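Local coordinates for putative thioesterase (Novosphingobium aromaticivorans, PDB 3CJY), which probably hydrolyses acyl-CoA thioesters, as a double-hotdog member of the acyl-CoA thioesterase family, and binds calcium in the crystal, at residues A[5-9]-A[42-47]; A[11-17]-A[47-51]; A[57-63]-A[205-211]; A[86-91]-A[103-107]. All coordinates share one frame. Where two conformers were deposited one is given. Numbering follows the deposited sequence.

In the fold
Interactions 1 and 2 follow helix 37-52, the long helix of the N-terminal hotdog domain: they share Val47, their centres lie about 9 Å apart, and their segments alternate along the chain (5-9, 11-17, 42-47, 47-51). Interactions 3 and 4 belong to the antiparallel sheet that wraps this helix. Their centres lie about 11 Å apart, strands 56-63 (interaction 3) and 98-107 (interaction 4) are neighbours in the sheet, and the hairpin of interaction 4 falls within the sequence spanned by interaction 3. Interaction 4 packs on the helix, with Ala48 CB 3.6 Å from Ile105 CD1. Interaction 3 joins the two hotdogs into one continuous sheet; interactions 3 and 4 also touch the second subunit.

Interaction 1 (A[5-9]-A[42-47]); sequences AFPAL and ALALDV
Phe6 lays one face of its ring over Leu43: Leu43 CD2 sits 3.7 Å from the centroid of the Phe6 ring and 12° off the ring normal, a CH-pi contact. The ring edge meets the helix one turn apart, with Phe6 CZ 3.6 Å from Ala42 CB and Phe6 CD2 4.3 Å from Asp46 CG. Segment 42-47 is regular helix (Asp46 N to Ala42 O 2.9 Å). Segment 5-9 is irregular apart from a type I turn from Phe6 to Leu9, closed by Leu9 N to Phe6 O at 3.0 Å. This turn brings both Phe6 (chi1 m) and Leu9 (t, p) toward the helix. Leu9 CD2 lies 4.0 Å from Leu43 CD2, 3.9 Å from Val47 CG1 and 3.3 Å from Asp46 OD2. CA atoms stay 7.8 Å apart at both Ala5-Asp46 and Phe6-Leu43, so side chains alone make the direct contact. Water 1 bridges the Phe6 backbone and the Asp46 side chain, accepting from Phe6 N and donating to Asp46 OD2, each at 3.0 Å. Ile19 and Leu75 of the sheet extend the apolar patch, and Ala179 of helix 178-185 adjoins Phe6. This is N-terminal tail packing against the central helix of a hotdog domain.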
# COMPACT_ATOMS: atom_id res chain seq x y z
N ALA A 5 22.08 -9.92 -2.46
CA ALA A 5 21.21 -9.56 -1.28
C ALA A 5 21.00 -10.75 -0.33
O ALA A 5 21.05 -10.59 0.89
CB ALA A 5 19.85 -8.97 -1.73
N PHE A 6 20.79 -11.93 -0.91
CA PHE A 6 20.57 -13.15 -0.12
C PHE A 6 21.42 -14.30 -0.65
O PHE A 6 20.95 -15.05 -1.52
CB PHE A 6 19.09 -13.56 -0.17
CG PHE A 6 18.16 -12.57 0.47
CD1 PHE A 6 17.90 -12.61 1.82
CD2 PHE A 6 17.54 -11.60 -0.29
CE1 PHE A 6 17.07 -11.71 2.41
CE2 PHE A 6 16.69 -10.69 0.30
CZ PHE A 6 16.45 -10.75 1.66
N PRO A 7 22.66 -14.43 -0.15
CA PRO A 7 23.60 -15.49 -0.55
C PRO A 7 23.02 -16.91 -0.44
O PRO A 7 23.31 -17.77 -1.27
CB PRO A 7 24.74 -15.33 0.45
CG PRO A 7 24.71 -13.91 0.86
CD PRO A 7 23.26 -13.48 0.79
N ALA A 8 22.21 -17.12 0.59
CA ALA A 8 21.61 -18.45 0.88
C ALA A 8 20.43 -18.78 -0.06
O ALA A 8 19.92 -19.89 -0.06
CB ALA A 8 21.18 -18.53 2.34
N LEU A 9 20.04 -17.81 -0.86
CA LEU A 9 18.92 -18.00 -1.80
C LEU A 9 19.39 -18.83 -2.98
O LEU A 9 20.39 -18.52 -3.61
CB LEU A 9 18.37 -16.64 -2.28
CG LEU A 9 17.08 -16.61 -3.12
CD1 LEU A 9 15.91 -17.32 -2.46
CD2 LEU A 9 16.72 -15.15 -3.41
N ALA A 42 11.41 -8.56 0.95
CA ALA A 42 12.71 -8.45 0.28
C ALA A 42 12.96 -9.59 -0.69
O ALA A 42 13.40 -9.40 -1.82
CB ALA A 42 13.83 -8.38 1.30
N LEU A 43 12.66 -10.81 -0.23
CA LEU A 43 12.86 -12.04 -1.01
C LEU A 43 11.93 -12.08 -2.19
O LEU A 43 12.31 -12.46 -3.29
CB LEU A 43 12.69 -13.27 -0.10
CG LEU A 43 13.85 -13.62 0.84
CD1 LEU A 43 13.43 -14.45 2.08
CD2 LEU A 43 14.96 -14.35 0.06
N ALA A 44 10.70 -11.66 -1.97
CA ALA A 44 9.72 -11.67 -3.06
C ALA A 44 10.17 -10.69 -4.15
O ALA A 44 10.14 -10.99 -5.38
CB ALA A 44 8.34 -11.32 -2.51
N LEU A 45 10.63 -9.52 -3.72
CA LEU A 45 11.07 -8.53 -4.68
C LEU A 45 12.35 -8.92 -5.39
O LEU A 45 12.54 -8.61 -6.56
CB LEU A 45 11.29 -7.19 -4.01
CG LEU A 45 10.10 -6.52 -3.30
CD1 LEU A 45 10.61 -5.23 -2.62
CD2 LEU A 45 8.98 -6.24 -4.30
N ASP A 46 13.19 -9.66 -4.68
CA ASP A 46 14.48 -10.10 -5.20
C ASP A 46 14.25 -11.10 -6.34
O ASP A 46 14.74 -10.91 -7.45
CB ASP A 46 15.34 -10.71 -4.08
CG ASP A 46 16.78 -10.95 -4.51
OD1 ASP A 46 17.54 -9.97 -4.63
OD2 ASP A 46 17.17 -12.11 -4.73
N VAL A 47 13.43 -12.11 -6.07
CA VAL A 47 13.16 -13.19 -7.04
C VAL A 47 12.42 -12.65 -8.28
O VAL A 47 12.65 -13.10 -9.41
CB VAL A 47 12.47 -14.44 -6.40
CG1 VAL A 47 13.38 -15.00 -5.33
CG2 VAL A 47 11.05 -14.15 -5.83
O HOH W 1 19.97 -12.27 -3.76

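Interaction 2 (A[11-17]-A[47-51]); sequences RQDDARY and VAAET. With CA (calcium ion), chain B.
Segment 11-17 doubles back on itself, turning a corner at Gln12, while segment 47-51 is continuous helix. Gln12 and Asp13 both face Arg16 in a classic beta bulge, with Gln12 N to Arg16 O at 2.6 Å and Asp13 N to Arg16 O at 3.1 Å. The backbones approach most closely at Asp14-Thr51 (CA-CA 5.3 Å) and widen to 7.3 Å at Tyr17-Val47. Tyr17, chi1 m, points toward the helix and takes Val47 CG1 over its ring face, 3.7 Å from the centroid and 17° off the normal, a CH-pi contact. Tyr17 OH donates to Glu50 OE1 at 2.9 Å. The same oxygen accepts from Arg11 NE at 2.6 Å in a salt bridge, and Arg11 NH2 pairs with Asp14 OD1 at 2.7 Å, so one arginine connects two carboxylates. Within the helix Thr51 OG1 donates to Val47 O (2.8 Å), whereas the Thr51 carbonyl faces the metal. From these segments calcium takes Asp14 OD1 at 2.3 Å, Asp14 OD2 at 2.5 Å and Thr51 O at 2.3 Å, with water 2 at 2.3 Å. Bidentate carboxylate, main-chain carbonyl and water thus contribute to a calcium site joining the strand-turn to helix 37-52.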
# COMPACT_ATOMS: atom_id res chain seq x y z
N ARG A 11 18.39 -20.55 -6.70
CA ARG A 11 17.50 -20.53 -7.85
C ARG A 11 17.45 -21.90 -8.50
O ARG A 11 18.48 -22.48 -8.83
CB ARG A 11 18.02 -19.50 -8.84
CG ARG A 11 17.17 -19.23 -10.05
CD ARG A 11 17.99 -18.28 -10.93
NE ARG A 11 17.18 -17.31 -11.65
CZ ARG A 11 16.63 -17.52 -12.84
NH1 ARG A 11 16.79 -18.68 -13.45
NH2 ARG A 11 15.91 -16.55 -13.40
N GLN A 12 16.25 -22.44 -8.66
CA GLN A 12 16.11 -23.73 -9.31
C GLN A 12 15.96 -23.44 -10.80
O GLN A 12 16.50 -24.15 -11.66
CB GLN A 12 14.91 -24.51 -8.78
CG GLN A 12 14.61 -24.31 -7.28
CD GLN A 12 15.73 -24.70 -6.35
OE1 GLN A 12 16.92 -24.54 -6.65
NE2 GLN A 12 15.36 -25.20 -5.17
N ASP A 13 15.25 -22.36 -11.10
CA ASP A 13 15.05 -21.90 -12.48
C ASP A 13 14.48 -20.50 -12.52
O ASP A 13 14.33 -19.85 -11.48
CB ASP A 13 14.14 -22.85 -13.27
CG ASP A 13 12.91 -23.27 -12.49
OD1 ASP A 13 12.02 -22.42 -12.25
OD2 ASP A 13 12.82 -24.47 -12.15
N ASP A 14 14.19 -20.03 -13.72
CA ASP A 14 13.50 -18.74 -13.84
C ASP A 14 12.27 -19.25 -13.05
O ASP A 14 12.01 -20.46 -13.02
CB ASP A 14 13.16 -18.44 -15.32
CG ASP A 14 13.24 -16.95 -15.69
OD1 ASP A 14 14.32 -16.31 -15.56
OD2 ASP A 14 12.24 -16.42 -16.25
N ALA A 15 11.55 -18.42 -12.35
CA ALA A 15 10.35 -18.92 -11.68
C ALA A 15 10.48 -19.67 -10.35
O ALA A 15 9.59 -19.51 -9.55
CB ALA A 15 9.49 -19.75 -12.65
N ARG A 16 11.51 -20.48 -10.08
CA ARG A 16 11.53 -21.19 -8.78
C ARG A 16 12.80 -21.05 -7.98
O ARG A 16 13.90 -21.35 -8.46
CB ARG A 16 11.17 -22.65 -8.95
CG ARG A 16 9.78 -22.87 -9.50
N TYR A 17 12.63 -20.61 -6.74
CA TYR A 17 13.73 -20.35 -5.80
C TYR A 17 13.46 -20.92 -4.42
O TYR A 17 12.34 -21.14 -4.04
CB TYR A 17 13.94 -18.85 -5.65
CG TYR A 17 14.17 -18.08 -6.91
CD1 TYR A 17 13.14 -17.83 -7.78
CD2 TYR A 17 15.41 -17.52 -7.18
CE1 TYR A 17 13.33 -17.07 -8.92
CE2 TYR A 17 15.62 -16.76 -8.34
CZ TYR A 17 14.57 -16.54 -9.19
OH TYR A 17 14.74 -15.81 -10.34
N VAL A 47 13.43 -12.11 -6.07
CA VAL A 47 13.16 -13.19 -7.04
C VAL A 47 12.42 -12.65 -8.28
O VAL A 47 12.65 -13.10 -9.41
CB VAL A 47 12.47 -14.44 -6.40
CG1 VAL A 47 13.38 -15.00 -5.33
CG2 VAL A 47 11.05 -14.15 -5.83
N ALA A 48 11.55 -11.68 -8.05
CA ALA A 48 10.79 -11.03 -9.14
C ALA A 48 11.76 -10.28 -10.05
O ALA A 48 11.74 -10.45 -11.27
CB ALA A 48 9.70 -10.07 -8.60
N ALA A 49 12.63 -9.47 -9.47
CA ALA A 49 13.59 -8.69 -10.26
C ALA A 49 14.56 -9.62 -11.01
O ALA A 49 14.91 -9.40 -12.17
CB ALA A 49 14.34 -7.72 -9.37
N GLU A 50 14.93 -10.70 -10.34
CA GLU A 50 15.91 -11.65 -10.90
C GLU A 50 15.27 -12.43 -12.05
O GLU A 50 15.90 -12.73 -13.08
CB GLU A 50 16.40 -12.57 -9.76
CG GLU A 50 17.91 -12.81 -9.69
CD GLU A 50 18.34 -13.99 -10.47
OE1 GLU A 50 17.46 -14.84 -10.74
OE2 GLU A 50 19.55 -14.08 -10.81
N THR A 51 14.00 -12.75 -11.90
CA THR A 51 13.29 -13.49 -12.95
C THR A 51 12.96 -12.58 -14.11
O THR A 51 13.17 -12.95 -15.25
CB THR A 51 11.98 -14.07 -12.41
OG1 THR A 51 12.30 -15.03 -11.42
CG2 THR A 51 11.16 -14.71 -13.52
CA CA B . 13.74 -14.49 -16.91
O HOH W 2 11.57 -14.31 -17.66

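Interaction 3 (A[57-63]-A[205-211]); sequences VQGSLQF and LDNSLRI
Backbone pairing dominates: strands 58-63 and 206-211 run antiparallel at 176°, with axes 4.7 Å apart. Gly59-Leu209 and Leu61-Asn207 are hydrogen-bonded pairs: Gly59 N to Leu209 O 2.8 Å, Leu209 N to Gly59 O 2.9 Å, Leu61 N to Asn207 O 2.7 Å and Asn207 N to Leu61 O 2.9 Å. Ile211 N to Val57 O (2.9 Å) and Phe63 N to Leu205 O (3.0 Å) extend the pairing. The non-hydrogen-bonded pairs Gln58-Arg210, Ser60-Ser208 and Gln62-Asp206 close to 4.3 Å between CA atoms.

Packing occupies the face bearing Leu61, Asn207 and Leu209, which turns to the helices: Leu61 meets Met41, and Leu209 meets Leu45. Phe63 (chi1 m) brings its ring edge to Asn207, CE2 to ND2 3.7 Å; Asn207 ND2 itself bonds Asp206 O (2.8 Å) and Asp186 OD1.

Polar side chains and water fill the opposite face. Water 3 lies 2.6 Å from Gln58 OE1, 2.9 Å from Gly59 O and 2.7 Å from Ser208 OG; water 4 bridges Gln62 NE2 (2.8 Å) and Asp206 OD2 (2.4 Å). Asp206 OD1 bonds Ser254 N, and Gln58 NE2 bonds Ser106 OG. Between subunits, Asp206 OD2 salt-bridges Arg210 NH2 of the second subunit and Gln58 NE2 bonds Gln62 OE1 of the second subunit, each also in reverse. The seam is thus largely apolar toward the helices, apart from Asn207, and polar toward the dimer partner.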
# COMPACT_ATOMS: atom_id res chain seq x y z
N VAL A 57 9.40 -1.48 -8.98
CA VAL A 57 8.75 -0.18 -8.77
C VAL A 57 7.91 -0.26 -7.52
O VAL A 57 7.94 0.62 -6.67
CB VAL A 57 7.89 0.24 -10.00
CG1 VAL A 57 6.95 1.39 -9.71
CG2 VAL A 57 8.75 0.45 -11.22
N GLN A 58 7.14 -1.33 -7.37
CA GLN A 58 6.33 -1.47 -6.16
C GLN A 58 5.93 -2.88 -5.96
O GLN A 58 5.87 -3.65 -6.90
CB GLN A 58 5.06 -0.58 -6.21
CG GLN A 58 4.00 -0.88 -7.25
CD GLN A 58 3.07 -2.00 -6.91
OE1 GLN A 58 2.77 -2.26 -5.73
NE2 GLN A 58 2.58 -2.69 -7.95
N GLY A 59 5.61 -3.23 -4.74
CA GLY A 59 5.09 -4.58 -4.48
C GLY A 59 4.18 -4.60 -3.26
O GLY A 59 4.28 -3.77 -2.36
N SER A 60 3.23 -5.51 -3.29
CA SER A 60 2.36 -5.74 -2.13
C SER A 60 2.37 -7.21 -1.85
O SER A 60 2.34 -8.02 -2.77
CB SER A 60 0.92 -5.26 -2.36
OG SER A 60 0.89 -3.84 -2.58
N LEU A 61 2.41 -7.55 -0.56
CA LEU A 61 2.46 -8.97 -0.15
C LEU A 61 1.49 -9.17 1.00
O LEU A 61 1.46 -8.35 1.93
CB LEU A 61 3.89 -9.30 0.24
CG LEU A 61 4.35 -10.68 0.72
CD1 LEU A 61 5.83 -10.83 0.50
CD2 LEU A 61 4.00 -10.88 2.20
N GLN A 62 0.69 -10.23 0.89
CA GLN A 62 -0.30 -10.61 1.91
C GLN A 62 0.21 -11.80 2.66
O GLN A 62 0.65 -12.76 2.06
CB GLN A 62 -1.64 -11.01 1.26
CG GLN A 62 -2.07 -10.06 0.16
CD GLN A 62 -2.32 -8.64 0.68
OE1 GLN A 62 -3.05 -8.45 1.67
NE2 GLN A 62 -1.74 -7.62 -0.01
N PHE A 63 0.23 -11.71 3.99
CA PHE A 63 0.71 -12.82 4.82
C PHE A 63 -0.45 -13.74 5.15
O PHE A 63 -1.45 -13.31 5.74
CB PHE A 63 1.35 -12.33 6.13
CG PHE A 63 2.59 -11.49 5.94
CD1 PHE A 63 3.77 -12.09 5.50
CD2 PHE A 63 2.58 -10.14 6.20
CE1 PHE A 63 4.91 -11.35 5.32
CE2 PHE A 63 3.72 -9.39 6.03
CZ PHE A 63 4.88 -9.99 5.58
N LEU A 205 -0.51 -7.91 8.66
CA LEU A 205 -1.40 -8.62 7.76
C LEU A 205 -0.82 -8.67 6.34
O LEU A 205 -1.10 -9.52 5.52
CB LEU A 205 -2.77 -7.92 7.67
CG LEU A 205 -3.58 -7.91 8.94
CD1 LEU A 205 -4.92 -7.29 8.57
CD2 LEU A 205 -3.76 -9.30 9.42
N ASP A 206 0.00 -7.68 6.08
CA ASP A 206 0.59 -7.46 4.76
C ASP A 206 1.78 -6.51 4.87
O ASP A 206 2.10 -5.99 5.94
CB ASP A 206 -0.42 -6.83 3.82
CG ASP A 206 -0.70 -5.34 4.15
OD1 ASP A 206 -1.12 -5.07 5.27
OD2 ASP A 206 -0.47 -4.45 3.26
N ASN A 207 2.46 -6.36 3.73
CA ASN A 207 3.54 -5.40 3.52
C ASN A 207 3.35 -4.80 2.11
O ASN A 207 3.05 -5.51 1.14
CB ASN A 207 4.96 -6.00 3.53
CG ASN A 207 5.65 -6.02 4.92
OD1 ASN A 207 6.89 -6.21 4.99
ND2 ASN A 207 4.89 -5.87 6.00
N SER A 208 3.53 -3.49 2.02
CA SER A 208 3.51 -2.76 0.74
C SER A 208 4.77 -1.93 0.71
O SER A 208 5.15 -1.33 1.72
CB SER A 208 2.29 -1.86 0.64
OG SER A 208 2.24 -1.16 -0.61
N LEU A 209 5.40 -1.88 -0.46
CA LEU A 209 6.65 -1.06 -0.69
C LEU A 209 6.60 -0.38 -2.06
O LEU A 209 6.26 -1.03 -3.07
CB LEU A 209 7.91 -1.93 -0.59
CG LEU A 209 9.23 -1.19 -0.48
CD1 LEU A 209 9.38 -0.53 0.89
CD2 LEU A 209 10.42 -2.11 -0.80
N ARG A 210 6.93 0.91 -2.08
CA ARG A 210 7.02 1.67 -3.32
C ARG A 210 8.41 2.29 -3.37
O ARG A 210 8.74 3.15 -2.56
CB ARG A 210 5.93 2.76 -3.37
CG ARG A 210 4.58 2.17 -3.20
CD ARG A 210 3.44 3.17 -3.31
NE ARG A 210 2.25 2.49 -2.86
CZ ARG A 210 1.60 1.60 -3.60
NH1 ARG A 210 1.98 1.41 -4.87
NH2 ARG A 210 0.54 0.96 -3.10
N ILE A 211 9.22 1.87 -4.34
CA ILE A 211 10.60 2.32 -4.40
C ILE A 211 10.80 3.40 -5.43
O ILE A 211 10.40 3.21 -6.59
CB ILE A 211 11.54 1.15 -4.75
CG1 ILE A 211 11.40 0.06 -3.68
CG2 ILE A 211 13.01 1.64 -4.90
CD1 ILE A 211 12.17 -1.22 -4.02
O HOH W 3 2.86 -1.38 -3.27
O HOH W 4 -1.32 -5.11 1.06

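Interaction 4 (A[86-91]-A[103-107]); sequences LAQARV and SGISL
Ala87, Ala89, Val91, Ile105 and Leu107 make the apolar centre of this pair of strands, with Val91 CG2 3.9 Å from Ile105 CD1, Ala89 CB 4.3 Å from Leu107 CD1 and Ala87 CB 4.3 Å from Leu107 CB. Strands 87-91 and 103-107 are antiparallel at 158°, axes 4.7 Å apart. Hydrogen-bonded pairs are Ala87-Leu107 (N to O 2.8 Å, O to N 2.7 Å), Ala89-Ile105 (both 2.9 Å) and Val91-Ser103. Ser103 shares the apolar face: Val91 N reaches Ser103 O at 3.1 Å, the return bond from Ser103 N to Val91 O is weak (3.0 Å), and Ser103 OG (chi1 p) donates to Val91 O (3.0 Å). On the polar face Gln88 NE2 bonds Ser106 OG weakly (3.5 Å) and also Phe63 O of the second subunit; Gln88 OE1 binds Gln81, Ser106 OG binds Gln58, and Arg90 pairs with Glu78. The apolar face packs on helix 37-52 through Val47 and Ala48, strand 56-63 adjoins 103-107, and the second subunit meets the polar face.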
# COMPACT_ATOMS: atom_id res chain seq x y z
N LEU A 86 6.95 -1.83 -18.91
CA LEU A 86 6.53 -2.39 -17.62
C LEU A 86 6.42 -3.91 -17.59
O LEU A 86 6.12 -4.57 -18.59
CB LEU A 86 5.16 -1.72 -17.31
CG LEU A 86 4.20 -1.93 -16.14
CD1 LEU A 86 3.21 -3.02 -16.42
CD2 LEU A 86 4.90 -2.13 -14.81
N ALA A 87 6.72 -4.47 -16.43
CA ALA A 87 6.50 -5.87 -16.19
C ALA A 87 5.75 -6.03 -14.88
O ALA A 87 5.84 -5.19 -13.96
CB ALA A 87 7.82 -6.64 -16.17
N GLN A 88 4.95 -7.08 -14.85
CA GLN A 88 4.22 -7.46 -13.64
C GLN A 88 4.35 -8.92 -13.35
O GLN A 88 4.36 -9.75 -14.26
CB GLN A 88 2.79 -7.06 -13.75
CG GLN A 88 2.71 -5.56 -13.80
CD GLN A 88 1.34 -5.11 -13.74
OE1 GLN A 88 0.52 -5.73 -14.40
NE2 GLN A 88 1.03 -4.05 -12.94
N ALA A 89 4.50 -9.21 -12.07
CA ALA A 89 4.68 -10.59 -11.62
C ALA A 89 3.92 -10.82 -10.34
O ALA A 89 3.51 -9.87 -9.67
CB ALA A 89 6.13 -10.84 -11.34
N ARG A 90 3.69 -12.09 -10.07
CA ARG A 90 3.18 -12.57 -8.80
C ARG A 90 4.18 -13.57 -8.22
O ARG A 90 4.75 -14.37 -8.95
CB ARG A 90 1.85 -13.26 -8.98
CG ARG A 90 0.76 -12.32 -9.36
CD ARG A 90 -0.59 -12.94 -9.07
NE ARG A 90 -0.83 -14.06 -9.95
CZ ARG A 90 -2.05 -14.43 -10.32
NH1 ARG A 90 -3.11 -13.75 -9.88
NH2 ARG A 90 -2.21 -15.46 -11.15
N VAL A 91 4.36 -13.52 -6.91
CA VAL A 91 5.26 -14.40 -6.20
C VAL A 91 4.55 -15.04 -5.03
O VAL A 91 4.04 -14.38 -4.17
CB VAL A 91 6.51 -13.68 -5.65
CG1 VAL A 91 7.43 -14.70 -4.94
CG2 VAL A 91 7.28 -12.92 -6.77
N SER A 103 2.01 -12.34 -3.43
CA SER A 103 2.33 -10.95 -3.74
C SER A 103 2.16 -10.59 -5.19
O SER A 103 2.17 -11.43 -6.07
CB SER A 103 3.76 -10.66 -3.34
OG SER A 103 4.60 -11.46 -4.11
N GLY A 104 2.03 -9.29 -5.39
CA GLY A 104 1.95 -8.67 -6.71
C GLY A 104 2.99 -7.58 -6.77
O GLY A 104 3.10 -6.75 -5.87
N ILE A 105 3.79 -7.61 -7.81
CA ILE A 105 4.94 -6.74 -7.99
C ILE A 105 5.01 -6.16 -9.41
O ILE A 105 4.75 -6.86 -10.40
CB ILE A 105 6.25 -7.56 -7.74
CG1 ILE A 105 6.23 -8.18 -6.33
CG2 ILE A 105 7.51 -6.69 -7.94
CD1 ILE A 105 7.33 -9.13 -6.05
N SER A 106 5.28 -4.86 -9.48
CA SER A 106 5.47 -4.15 -10.75
C SER A 106 6.95 -3.83 -10.86
O SER A 106 7.58 -3.44 -9.89
CB SER A 106 4.72 -2.81 -10.79
OG SER A 106 3.36 -3.02 -10.59
N LEU A 107 7.46 -4.01 -12.08
CA LEU A 107 8.87 -3.82 -12.39
C LEU A 107 9.03 -2.98 -13.63
O LEU A 107 8.20 -3.03 -14.52
CB LEU A 107 9.59 -5.16 -12.56
CG LEU A 107 9.38 -6.14 -11.40
CD1 LEU A 107 8.25 -7.13 -11.75
CD2 LEU A 107 10.66 -6.89 -11.06